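Fucolectin-related protein (PDB 2J22) probably binds fucose-containing glycans of blood group antigens, as a calcium-containing carbohydrate-binding module of a pneumococcal virulence factor. Local coordinates at residues L34-N39 / W60-A65; E71-Y76 / F89-Y94; Q84-F89 / L137-V142; Q104-D107 / N113-I116. All coordinates share one frame; numbering follows the deposited sequence.

Interaction 1. Residues L34-N39 / W60-A65; sequences LAVDGN and WEIDLA. With CA (calcium ion), chain B.
Apolar contacts join A35 and V36 of the loop 34-39 to W60 and I62 of the strand 60-65. The CB of A35 approaches the indole of W60 obliquely, 3.7 Å from CZ2; a side chain of one methyl lets the loop lie close to so large a ring. V36 comes to the edge of the same ring, near its plane, and its CG1 also meets I62 CD1 at 3.8 Å. That branch lies anti to the carbonyl carbon of V36 (chi1 -57°), which turns it toward the strand. W60 reaches the loop because its CG stands anti to the backbone N (chi1 169°), and its polar NE1 is bound to S32, just ahead of the loop.

Metal bonds hold the other side of the loop. The calcium ion takes L34 O at 2.4 Å, N39 O at 2.4 Å and D37 OD1 at 2.6 Å, and S48, A140 and E141 complete the site.

A hydrogen bond within the loop helps shape the metal-binding bend: N39 N donates to D37 OD1 over 3.0 Å, from well above the carboxylate plane, closing an Asx turn. G38 suits the middle of it, with its positive phi of 78°.

The result is a calcium-binding loop with its apolar side laid on the core of a galactose-binding-domain-like beta-sandwich, consistent with the F-type fucolectins to which its name relates it.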
loop_
_atom_site.group_PDB
_atom_site.type_symbol
_atom_site.label_atom_id
_atom_site.label_comp_id
_atom_site.label_asym_id
_atom_site.label_seq_id
_atom_site.Cartn_x
_atom_site.Cartn_y
_atom_site.Cartn_z
ATOM N N LEU A 34 -5.646 6.447 -5.421
ATOM C CA LEU A 34 -5.405 7.587 -4.542
ATOM C C LEU A 34 -4.139 7.292 -3.793
ATOM O O LEU A 34 -3.511 8.238 -3.272
ATOM C CB LEU A 34 -6.551 7.825 -3.566
ATOM C CG LEU A 34 -7.861 8.238 -4.271
ATOM C CD1 LEU A 34 -9.010 8.577 -3.326
ATOM C CD2 LEU A 34 -7.495 9.435 -5.248
ATOM N N ALA A 35 -3.759 6.015 -3.714
ATOM C CA ALA A 35 -2.474 5.760 -3.000
ATOM C C ALA A 35 -1.235 5.962 -3.904
ATOM O O ALA A 35 -0.105 5.808 -3.458
ATOM C CB ALA A 35 -2.429 4.331 -2.314
ATOM N N VAL A 36 -1.424 6.313 -5.178
ATOM C CA VAL A 36 -0.267 6.550 -6.050
ATOM C C VAL A 36 -0.408 7.848 -6.866
ATOM O O VAL A 36 0.207 8.020 -7.916
ATOM C CB VAL A 36 0.036 5.327 -6.968
ATOM C CG1 VAL A 36 0.278 4.052 -6.164
ATOM C CG2 VAL A 36 -1.145 5.076 -7.996
ATOM N N ASP A 37 -1.168 8.783 -6.349
ATOM C CA ASP A 37 -1.365 10.084 -6.991
ATOM C C ASP A 37 -0.326 11.139 -6.711
ATOM O O ASP A 37 -0.453 12.288 -7.226
ATOM C CB ASP A 37 -2.765 10.627 -6.697
ATOM C CG ASP A 37 -2.985 11.026 -5.251
ATOM O OD1 ASP A 37 -2.129 10.797 -4.405
ATOM O OD2 ASP A 37 -4.053 11.546 -4.858
ATOM N N GLY A 38 0.682 10.762 -5.920
ATOM C CA GLY A 38 1.745 11.646 -5.485
ATOM C C GLY A 38 1.398 12.612 -4.353
ATOM O O GLY A 38 2.106 13.576 -4.166
ATOM N N ASN A 39 0.311 12.391 -3.629
ATOM C CA ASN A 39 -0.117 13.325 -2.586
ATOM C C ASN A 39 -0.184 12.514 -1.323
ATOM O O ASN A 39 -0.962 11.573 -1.213
ATOM C CB ASN A 39 -1.484 13.968 -2.940
ATOM C CG ASN A 39 -2.040 14.956 -1.858
ATOM O OD1 ASN A 39 -1.475 15.139 -0.787
ATOM N ND2 ASN A 39 -3.190 15.561 -2.166
ATOM N N TRP A 60 -5.168 -4.134 -0.793
ATOM C CA TRP A 60 -4.862 -3.220 -1.885
ATOM C C TRP A 60 -3.589 -3.692 -2.593
ATOM O O TRP A 60 -2.665 -4.255 -1.978
ATOM C CB TRP A 60 -4.715 -1.783 -1.327
ATOM C CG TRP A 60 -4.154 -0.739 -2.255
ATOM C CD1 TRP A 60 -4.835 0.313 -2.774
ATOM C CD2 TRP A 60 -2.787 -0.551 -2.607
ATOM N NE1 TRP A 60 -3.978 1.115 -3.474
ATOM C CE2 TRP A 60 -2.714 0.625 -3.366
ATOM C CE3 TRP A 60 -1.588 -1.242 -2.310
ATOM C CZ2 TRP A 60 -1.528 1.086 -3.949
ATOM C CZ3 TRP A 60 -0.384 -0.768 -2.843
ATOM C CH2 TRP A 60 -0.369 0.383 -3.674
ATOM N N GLU A 61 -3.530 -3.476 -3.900
ATOM C CA GLU A 61 -2.422 -3.995 -4.692
ATOM C C GLU A 61 -1.976 -3.035 -5.774
ATOM O O GLU A 61 -2.812 -2.305 -6.357
ATOM C CB GLU A 61 -2.890 -5.246 -5.424
ATOM C CG GLU A 61 -1.792 -6.156 -5.881
ATOM C CD GLU A 61 -2.408 -7.450 -6.277
ATOM O OE1 GLU A 61 -2.973 -7.507 -7.402
ATOM O OE2 GLU A 61 -2.387 -8.346 -5.435
ATOM N N ILE A 62 -0.675 -3.083 -6.077
ATOM C CA ILE A 62 -0.066 -2.269 -7.136
ATOM C C ILE A 62 0.726 -3.196 -8.066
ATOM O O ILE A 62 1.434 -4.098 -7.602
ATOM C CB ILE A 62 0.826 -1.163 -6.568
ATOM C CG1 ILE A 62 1.356 -0.276 -7.713
ATOM C CG2 ILE A 62 1.966 -1.777 -5.686
ATOM C CD1 ILE A 62 2.144 0.918 -7.272
ATOM N N ASP A 63 0.523 -2.988 -9.381
ATOM C CA ASP A 63 1.199 -3.740 -10.457
ATOM C C ASP A 63 2.234 -2.783 -11.036
ATOM O O ASP A 63 1.876 -1.739 -11.581
ATOM C CB ASP A 63 0.197 -4.202 -11.535
ATOM C CG ASP A 63 0.837 -5.151 -12.627
ATOM O OD1 ASP A 63 2.051 -5.348 -12.699
ATOM O OD2 ASP A 63 0.146 -5.782 -13.430
ATOM N N LEU A 64 3.520 -3.103 -10.839
ATOM C CA LEU A 64 4.621 -2.255 -11.337
ATOM C C LEU A 64 4.880 -2.381 -12.861
ATOM O O LEU A 64 5.709 -1.651 -13.385
ATOM C CB LEU A 64 5.919 -2.529 -10.571
ATOM C CG LEU A 64 5.885 -2.316 -9.054
ATOM C CD1 LEU A 64 7.179 -2.828 -8.480
ATOM C CD2 LEU A 64 5.665 -0.791 -8.687
ATOM N N ALA A 65 4.157 -3.278 -13.543
ATOM C CA ALA A 65 4.151 -3.378 -15.028
ATOM C C ALA A 65 5.298 -4.236 -15.592
ATOM O O ALA A 65 5.160 -4.856 -16.672
ATOM C CB ALA A 65 4.150 -2.000 -15.695
HETATM CA CA CA B . -2.431 9.917 -1.990
#

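Interaction 2. Residues E71-Y76 / F89-Y94; sequences EKLIIY and FDIIIY
I91 points its two branches at two different partners, L73 and I75. Its CG2, anti to the backbone N, meets L73 CD2 at 3.6 Å, while its longer branch, anti to the carbonyl carbon (chi1 -59°), carries CD1 to within 3.6 Å of I75 CD1. Both encounters are tip to tip: the side chains reach straight across the gap between the backbones, and methyl meets methyl. L73 CD2 also lies 4.0 Å from I91 CD1, so the leucine's methyl rests against both branches of the isoleucine. A beta-branched residue suits this place, since it can serve both neighbours of the facing strand at once and favours the extended backbone.

Strands 71-76 and 89-94 belong to the two facing sheets of a beta-sandwich, the galactose-binding-domain-like fold. Their axes pass 11.4 Å apart and run roughly antiparallel, at 143°, a spacing that these side chains fill from both sides without any hydrogen bond between the strands.

F89 takes a lesser part. Its ring meets I75 CD1 obliquely through CE1, at 4.5 Å, and packs on I106 in its own sheet.

Strand alternation sends the intervening residues to the outer faces. I74 and K72 lie along Y145 and S115 there, and on the other sheet D90 forms a salt bridge with R131 and a hydrogen bond with H105. Within strand 67-77, E71 and K72 together face Y145 in a classic beta bulge.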
loop_
_atom_site.group_PDB
_atom_site.type_symbol
_atom_site.label_atom_id
_atom_site.label_comp_id
_atom_site.label_asym_id
_atom_site.label_seq_id
_atom_site.Cartn_x
_atom_site.Cartn_y
_atom_site.Cartn_z
ATOM N N GLU A 71 14.126 -0.813 -3.934
ATOM C CA GLU A 71 15.055 -0.287 -2.920
ATOM C C GLU A 71 14.326 -0.007 -1.631
ATOM O O GLU A 71 14.796 -0.371 -0.553
ATOM C CB GLU A 71 15.760 1.015 -3.345
ATOM C CG GLU A 71 16.557 0.904 -4.618
ATOM C CD GLU A 71 17.603 -0.183 -4.498
ATOM O OE1 GLU A 71 18.255 -0.219 -3.394
ATOM O OE2 GLU A 71 17.744 -0.988 -5.478
ATOM N N LYS A 72 13.160 0.645 -1.738
ATOM C CA LYS A 72 12.494 1.129 -0.551
ATOM C C LYS A 72 11.003 1.065 -0.817
ATOM O O LYS A 72 10.565 1.304 -1.970
ATOM C CB LYS A 72 12.944 2.596 -0.286
ATOM C CG LYS A 72 12.568 3.198 1.123
ATOM C CD LYS A 72 12.793 4.705 1.031
ATOM C CE LYS A 72 13.822 5.255 1.986
ATOM N NZ LYS A 72 14.024 6.710 1.602
ATOM N N LEU A 73 10.252 0.765 0.233
ATOM C CA LEU A 73 8.790 0.952 0.241
ATOM C C LEU A 73 8.426 1.944 1.370
ATOM O O LEU A 73 8.886 1.779 2.520
ATOM C CB LEU A 73 8.061 -0.390 0.383
ATOM C CG LEU A 73 6.606 -0.457 0.817
ATOM C CD1 LEU A 73 5.746 0.023 -0.348
ATOM C CD2 LEU A 73 6.336 -1.954 1.110
ATOM N N ILE A 74 7.659 2.992 1.034
ATOM C CA ILE A 74 7.097 3.844 2.074
ATOM C C ILE A 74 5.501 3.864 2.017
ATOM O O ILE A 74 4.889 4.011 0.932
ATOM C CB ILE A 74 7.729 5.288 2.088
ATOM C CG1 ILE A 74 9.241 5.284 1.876
ATOM C CG2 ILE A 74 7.435 5.965 3.406
ATOM C CD1 ILE A 74 9.895 6.739 1.806
ATOM N N ILE A 75 4.892 3.551 3.155
ATOM C CA ILE A 75 3.429 3.529 3.320
ATOM C C ILE A 75 3.017 4.687 4.253
ATOM O O ILE A 75 3.552 4.822 5.353
ATOM C CB ILE A 75 2.968 2.181 3.908
ATOM C CG1 ILE A 75 3.196 1.054 2.888
ATOM C CG2 ILE A 75 1.484 2.224 4.379
ATOM C CD1 ILE A 75 3.541 -0.263 3.554
ATOM N N TYR A 76 2.105 5.523 3.778
ATOM C CA TYR A 76 1.579 6.695 4.500
ATOM C C TYR A 76 0.155 6.364 4.919
ATOM O O TYR A 76 -0.636 5.907 4.106
ATOM C CB TYR A 76 1.606 7.931 3.609
ATOM C CG TYR A 76 3.002 8.493 3.484
ATOM C CD1 TYR A 76 3.530 9.270 4.504
ATOM C CD2 TYR A 76 3.836 8.176 2.396
ATOM C CE1 TYR A 76 4.816 9.754 4.462
ATOM C CE2 TYR A 76 5.168 8.661 2.351
ATOM C CZ TYR A 76 5.622 9.449 3.396
ATOM O OH TYR A 76 6.873 9.995 3.383
ATOM N N PHE A 89 -0.992 -6.197 9.833
ATOM C CA PHE A 89 -1.139 -6.387 8.400
ATOM C C PHE A 89 0.040 -7.048 7.744
ATOM O O PHE A 89 1.107 -7.100 8.290
ATOM C CB PHE A 89 -1.585 -5.077 7.652
ATOM C CG PHE A 89 -0.560 -3.985 7.638
ATOM C CD1 PHE A 89 0.352 -3.876 6.584
ATOM C CD2 PHE A 89 -0.510 -3.038 8.681
ATOM C CE1 PHE A 89 1.358 -2.811 6.547
ATOM C CE2 PHE A 89 0.409 -2.020 8.668
ATOM C CZ PHE A 89 1.352 -1.868 7.612
ATOM N N ASP A 90 -0.159 -7.560 6.525
ATOM C CA ASP A 90 0.955 -8.087 5.784
ATOM C C ASP A 90 1.234 -7.268 4.537
ATOM O O ASP A 90 0.288 -6.784 3.855
ATOM C CB ASP A 90 0.647 -9.515 5.346
ATOM C CG ASP A 90 0.651 -10.478 6.485
ATOM O OD1 ASP A 90 1.525 -10.371 7.416
ATOM O OD2 ASP A 90 -0.186 -11.381 6.517
ATOM N N ILE A 91 2.524 -7.140 4.252
ATOM C CA ILE A 91 3.036 -6.635 2.972
ATOM C C ILE A 91 3.563 -7.870 2.255
ATOM O O ILE A 91 4.418 -8.575 2.814
ATOM C CB ILE A 91 4.198 -5.626 3.220
ATOM C CG1 ILE A 91 3.715 -4.452 4.074
ATOM C CG2 ILE A 91 4.888 -5.213 1.887
ATOM C CD1 ILE A 91 4.784 -3.473 4.495
ATOM N N ILE A 92 3.072 -8.114 1.031
ATOM C CA ILE A 92 3.444 -9.274 0.258
ATOM C C ILE A 92 3.933 -8.817 -1.099
ATOM O O ILE A 92 3.221 -8.093 -1.791
ATOM C CB ILE A 92 2.227 -10.245 0.026
ATOM C CG1 ILE A 92 1.342 -10.388 1.280
ATOM C CG2 ILE A 92 2.773 -11.612 -0.339
ATOM C CD1 ILE A 92 -0.083 -10.880 1.031
ATOM N N ILE A 93 5.114 -9.261 -1.495
ATOM C CA ILE A 93 5.683 -8.910 -2.832
ATOM C C ILE A 93 5.740 -10.149 -3.683
ATOM O O ILE A 93 6.141 -11.204 -3.220
ATOM C CB ILE A 93 7.076 -8.205 -2.668
ATOM C CG1 ILE A 93 6.953 -7.071 -1.600
ATOM C CG2 ILE A 93 7.659 -7.742 -4.060
ATOM C CD1 ILE A 93 7.964 -5.932 -1.681
ATOM N N TYR A 94 5.308 -10.036 -4.948
ATOM C CA TYR A 94 5.258 -11.190 -5.837
ATOM C C TYR A 94 6.150 -10.984 -7.058
ATOM O O TYR A 94 6.387 -9.830 -7.446
ATOM C CB TYR A 94 3.831 -11.427 -6.333
ATOM C CG TYR A 94 2.747 -11.433 -5.287
ATOM C CD1 TYR A 94 2.263 -12.656 -4.738
ATOM C CD2 TYR A 94 2.146 -10.221 -4.852
ATOM C CE1 TYR A 94 1.247 -12.662 -3.747
ATOM C CE2 TYR A 94 1.115 -10.231 -3.895
ATOM C CZ TYR A 94 0.693 -11.450 -3.336
ATOM O OH TYR A 94 -0.341 -11.427 -2.423
#

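Interaction 3. Residues Q84-F89 / L137-V142; sequences QRLSNF and LSLAEV. With CA (calcium ion), chain B.
L86 meets L137 and L139 at one end of the beta-sandwich, where the loop leading into strand 89-94 passes the chain entering strand 139-146 of the opposite sheet. L86 is the centre of an inverse gamma turn. Its CB starts out alongside the other segment, and CG, anti to the backbone N (chi1 -174°), turns the side chain inward, though CG is still 5.1 Å from L137 CD1. The branches do the touching. CD1 lies 3.8 Å from L137 CD1 and 4.2 Å from L139 CD2, and it also sits over one face of the F89 ring, toward the rim. CD2 diverges to I75. A forked leucine suits a site that needs one methyl for the opposite chain and another for a neighbouring strand.

Nearer the surface the same segments are joined through water. It accepts from R85 NH1, in the plane of the guanidinium, and donates to S138 OG, which is also bonded to T50 O. The bend before strand 89-94 is held by S87 OG, which donates to Q84 O at 3.0 Å, nearly in line with the carbonyl.

Beyond L139, A140 and E141 form a classic bulge facing Y76 and turn to the calcium ion. A140 O binds it at 2.2 Å; E141, bent at chi2 (83°), brings OE1 to 2.6 Å.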
loop_
_atom_site.group_PDB
_atom_site.type_symbol
_atom_site.label_atom_id
_atom_site.label_comp_id
_atom_site.label_asym_id
_atom_site.label_seq_id
_atom_site.Cartn_x
_atom_site.Cartn_y
_atom_site.Cartn_z
ATOM N N GLN A 84 -6.038 3.629 13.480
ATOM C CA GLN A 84 -5.734 2.313 14.040
ATOM C C GLN A 84 -6.010 1.208 13.060
ATOM O O GLN A 84 -5.594 0.093 13.268
ATOM C CB GLN A 84 -6.563 2.049 15.338
ATOM C CG GLN A 84 -8.004 1.525 15.120
ATOM C CD GLN A 84 -8.934 2.622 14.718
ATOM O OE1 GLN A 84 -8.582 3.793 14.831
ATOM N NE2 GLN A 84 -10.104 2.271 14.220
ATOM N N ARG A 85 -6.799 1.494 12.022
ATOM C CA ARG A 85 -7.146 0.412 11.127
ATOM C C ARG A 85 -5.918 -0.153 10.395
ATOM O O ARG A 85 -5.953 -1.290 9.989
ATOM C CB ARG A 85 -8.154 0.901 10.106
ATOM C CG ARG A 85 -9.518 1.157 10.675
ATOM C CD ARG A 85 -10.504 1.672 9.648
ATOM N NE ARG A 85 -11.868 1.796 10.194
ATOM C CZ ARG A 85 -12.838 2.547 9.682
ATOM N NH1 ARG A 85 -12.629 3.310 8.622
ATOM N NH2 ARG A 85 -14.029 2.580 10.267
ATOM N N LEU A 86 -4.867 0.655 10.198
ATOM C CA LEU A 86 -3.661 0.182 9.474
ATOM C C LEU A 86 -2.764 -0.451 10.534
ATOM O O LEU A 86 -1.803 0.180 11.045
ATOM C CB LEU A 86 -2.905 1.295 8.734
ATOM C CG LEU A 86 -1.721 0.844 7.843
ATOM C CD1 LEU A 86 -2.103 -0.242 6.795
ATOM C CD2 LEU A 86 -1.048 2.005 7.117
ATOM N N SER A 87 -3.092 -1.680 10.885
ATOM C CA SER A 87 -2.340 -2.385 11.939
ATOM C C SER A 87 -2.550 -3.872 11.697
ATOM O O SER A 87 -3.499 -4.242 11.007
ATOM C CB SER A 87 -2.899 -2.020 13.310
ATOM O OG SER A 87 -4.216 -2.532 13.482
ATOM N N ASN A 88 -1.692 -4.722 12.261
ATOM C CA ASN A 88 -1.810 -6.189 12.100
ATOM C C ASN A 88 -1.992 -6.545 10.653
ATOM O O ASN A 88 -3.035 -7.115 10.270
ATOM C CB ASN A 88 -2.986 -6.735 12.948
ATOM C CG ASN A 88 -3.145 -8.271 12.854
ATOM O OD1 ASN A 88 -2.197 -8.999 12.493
ATOM N ND2 ASN A 88 -4.347 -8.767 13.159
ATOM N N PHE A 89 -0.992 -6.197 9.833
ATOM C CA PHE A 89 -1.139 -6.387 8.400
ATOM C C PHE A 89 0.040 -7.048 7.744
ATOM O O PHE A 89 1.107 -7.100 8.290
ATOM C CB PHE A 89 -1.585 -5.077 7.652
ATOM C CG PHE A 89 -0.560 -3.985 7.638
ATOM C CD1 PHE A 89 0.352 -3.876 6.584
ATOM C CD2 PHE A 89 -0.510 -3.038 8.681
ATOM C CE1 PHE A 89 1.358 -2.811 6.547
ATOM C CE2 PHE A 89 0.409 -2.020 8.668
ATOM C CZ PHE A 89 1.352 -1.868 7.612
ATOM N N LEU A 137 -9.519 -1.057 4.694
ATOM C CA LEU A 137 -8.108 -0.608 4.442
ATOM C C LEU A 137 -8.117 0.776 3.810
ATOM O O LEU A 137 -8.793 1.018 2.793
ATOM C CB LEU A 137 -7.314 -1.652 3.655
ATOM C CG LEU A 137 -5.906 -1.259 3.172
ATOM C CD1 LEU A 137 -4.980 -1.195 4.430
ATOM C CD2 LEU A 137 -5.359 -2.337 2.283
ATOM N N SER A 138 -7.401 1.692 4.422
ATOM C CA SER A 138 -7.251 3.043 3.887
ATOM C C SER A 138 -5.757 3.418 3.905
ATOM O O SER A 138 -5.083 3.342 4.959
ATOM C CB SER A 138 -8.058 4.079 4.691
ATOM O OG SER A 138 -9.467 3.999 4.484
ATOM N N LEU A 139 -5.270 3.836 2.752
ATOM C CA LEU A 139 -3.894 4.269 2.532
ATOM C C LEU A 139 -3.855 5.681 1.938
ATOM O O LEU A 139 -4.412 5.933 0.892
ATOM C CB LEU A 139 -3.213 3.237 1.597
ATOM C CG LEU A 139 -3.285 1.722 1.939
ATOM C CD1 LEU A 139 -2.859 0.741 0.901
ATOM C CD2 LEU A 139 -2.174 1.562 2.960
ATOM N N ALA A 140 -3.112 6.600 2.529
ATOM C CA ALA A 140 -2.871 7.911 1.909
ATOM C C ALA A 140 -1.907 7.841 0.719
ATOM O O ALA A 140 -2.086 8.565 -0.287
ATOM C CB ALA A 140 -2.292 8.911 2.948
ATOM N N GLU A 141 -0.845 7.031 0.850
ATOM C CA GLU A 141 0.139 6.870 -0.178
ATOM C C GLU A 141 1.015 5.615 0.063
ATOM O O GLU A 141 1.406 5.244 1.210
ATOM C CB GLU A 141 0.984 8.176 -0.355
ATOM C CG GLU A 141 1.820 8.229 -1.619
ATOM C CD GLU A 141 1.024 8.690 -2.836
ATOM O OE1 GLU A 141 -0.186 8.887 -2.730
ATOM O OE2 GLU A 141 1.656 8.856 -3.892
ATOM N N VAL A 142 1.319 4.956 -1.032
ATOM C CA VAL A 142 2.287 3.830 -1.018
ATOM C C VAL A 142 3.344 4.222 -2.058
ATOM O O VAL A 142 3.048 4.387 -3.203
ATOM C CB VAL A 142 1.614 2.447 -1.418
ATOM C CG1 VAL A 142 2.653 1.300 -1.569
ATOM C CG2 VAL A 142 0.465 2.046 -0.457
HETATM CA CA CA B . -2.431 9.917 -1.990
HETATM O O HOH W 1 -10.262 4.296 7.154
#

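Interaction 4. Residues Q104-D107 / N113-I116; sequences QHID and NLSI
I106 and L114 meet tip to tip, the isoleucine's CD1 lying 3.8 Å from L114 CD2 and 4.0 Å from L114 CD1, so that the methyl rests against both prongs of the leucine. I106 CD1 also comes within 4.1 Å of I116 CD1. The same I116 methyl is also met by Q104, whose side chain crosses it at a slant and brings OE1 to 3.4 Å from I116 CD1.

Torsions set these ends in place. In I106 the CG1 branch lies anti to the carbonyl carbon (chi1 -52°), which sends CG1 toward the opposite strand, with CD1 at its end. L114 departs from staggered geometry at chi1 (146°), with both its methyls still directed at I106.

Further out, backbone bonds hold each strand in its own sheet. Strand 104-107 is hydrogen-bonded to the strand of F89 and I91, while 113-116 is bonded to that of L73 and I75; the side chains fill the gap of 11.2 Å between the axes. The five residues between them carry the chain from one sheet of the sandwich to the other, a beta-arch. H105 faces outward and binds D90 through ND1.

Across the gap there is no hydrogen bond, so the cohesion is that of buried isoleucines with a partly exposed leucine. Q104 suits the margin: it is partly exposed, and its OE1 meets a methyl in van der Waals contact, not in a hydrogen bond.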
loop_
_atom_site.group_PDB
_atom_site.type_symbol
_atom_site.label_atom_id
_atom_site.label_comp_id
_atom_site.label_asym_id
_atom_site.label_seq_id
_atom_site.Cartn_x
_atom_site.Cartn_y
_atom_site.Cartn_z
ATOM N N GLN A 104 6.170 -9.518 4.783
ATOM C CA GLN A 104 6.467 -8.943 6.093
ATOM C C GLN A 104 5.208 -8.564 6.878
ATOM O O GLN A 104 4.282 -7.904 6.359
ATOM C CB GLN A 104 7.418 -7.757 5.961
ATOM C CG GLN A 104 7.272 -6.703 6.993
ATOM C CD GLN A 104 8.460 -6.562 7.908
ATOM O OE1 GLN A 104 9.209 -5.576 7.814
ATOM N NE2 GLN A 104 8.630 -7.525 8.822
ATOM N N HIS A 105 5.186 -8.958 8.142
ATOM C CA HIS A 105 4.036 -8.691 8.965
ATOM C C HIS A 105 4.257 -7.436 9.765
ATOM O O HIS A 105 5.337 -7.261 10.334
ATOM C CB HIS A 105 3.761 -9.818 9.938
ATOM C CG HIS A 105 2.484 -9.608 10.666
ATOM N ND1 HIS A 105 1.274 -9.924 10.109
ATOM C CD2 HIS A 105 2.211 -8.982 11.830
ATOM C CE1 HIS A 105 0.307 -9.594 10.949
ATOM N NE2 HIS A 105 0.850 -9.009 11.995
ATOM N N ILE A 106 3.238 -6.574 9.820
ATOM C CA ILE A 106 3.310 -5.338 10.595
ATOM C C ILE A 106 2.275 -5.327 11.718
ATOM O O ILE A 106 1.090 -5.512 11.505
ATOM C CB ILE A 106 3.171 -4.062 9.684
ATOM C CG1 ILE A 106 4.173 -4.083 8.504
ATOM C CG2 ILE A 106 3.227 -2.738 10.531
ATOM C CD1 ILE A 106 5.672 -3.811 8.893
ATOM N N ASP A 107 2.740 -5.091 12.939
ATOM C CA ASP A 107 1.854 -5.092 14.086
ATOM C C ASP A 107 1.115 -3.759 14.120
ATOM O O ASP A 107 -0.117 -3.726 14.125
ATOM C CB ASP A 107 2.652 -5.337 15.389
ATOM C CG ASP A 107 3.395 -6.703 15.394
ATOM O OD1 ASP A 107 2.808 -7.749 15.013
ATOM O OD2 ASP A 107 4.587 -6.828 15.773
ATOM N N ASN A 113 3.505 7.002 9.224
ATOM C CA ASN A 113 4.167 6.299 8.123
ATOM C C ASN A 113 5.144 5.177 8.530
ATOM O O ASN A 113 5.584 5.116 9.681
ATOM C CB ASN A 113 4.797 7.296 7.141
ATOM C CG ASN A 113 6.122 7.854 7.644
ATOM O OD1 ASN A 113 6.161 8.847 8.358
ATOM N ND2 ASN A 113 7.204 7.191 7.290
ATOM N N LEU A 114 5.462 4.291 7.576
ATOM C CA LEU A 114 6.454 3.228 7.776
ATOM C C LEU A 114 7.311 3.055 6.535
ATOM O O LEU A 114 6.807 3.005 5.432
ATOM C CB LEU A 114 5.805 1.913 8.190
ATOM C CG LEU A 114 6.382 0.567 7.744
ATOM C CD1 LEU A 114 7.183 -0.097 8.811
ATOM C CD2 LEU A 114 5.273 -0.394 7.245
ATOM N N SER A 115 8.618 2.974 6.744
ATOM C CA SER A 115 9.575 2.827 5.670
ATOM C C SER A 115 10.166 1.429 5.765
ATOM O O SER A 115 10.448 0.940 6.852
ATOM C CB SER A 115 10.666 3.914 5.740
ATOM O OG SER A 115 11.250 4.146 4.456
ATOM N N ILE A 116 10.294 0.758 4.625
ATOM C CA ILE A 116 10.895 -0.570 4.584
ATOM C C ILE A 116 11.987 -0.564 3.527
ATOM O O ILE A 116 11.720 -0.206 2.380
ATOM C CB ILE A 116 9.840 -1.608 4.217
ATOM C CG1 ILE A 116 8.647 -1.554 5.188
ATOM C CG2 ILE A 116 10.471 -2.991 4.125
ATOM C CD1 ILE A 116 8.601 -2.653 6.225
#

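Interactions 1, 2 and 3 are buried, whereas interaction 4 is only partly so, lying where the outermost strand 100-108 closes its sheet. Interactions 2 and 4 are side by side, with centres about 7 Å apart, and join the same two sheets with purely apolar side-chain contacts, apart from the amide of Q104 at the margin. Interactions 1 and 3 instead involve loops and share the calcium ion, adding metal bonds to their hydrophobic contacts; they are tied by a probable hydrogen bond from V142 N to A35 O. Interaction 3 also uses water near the surface. F89 belongs to both interactions 2 and 3, and L86 and I75 touch between them.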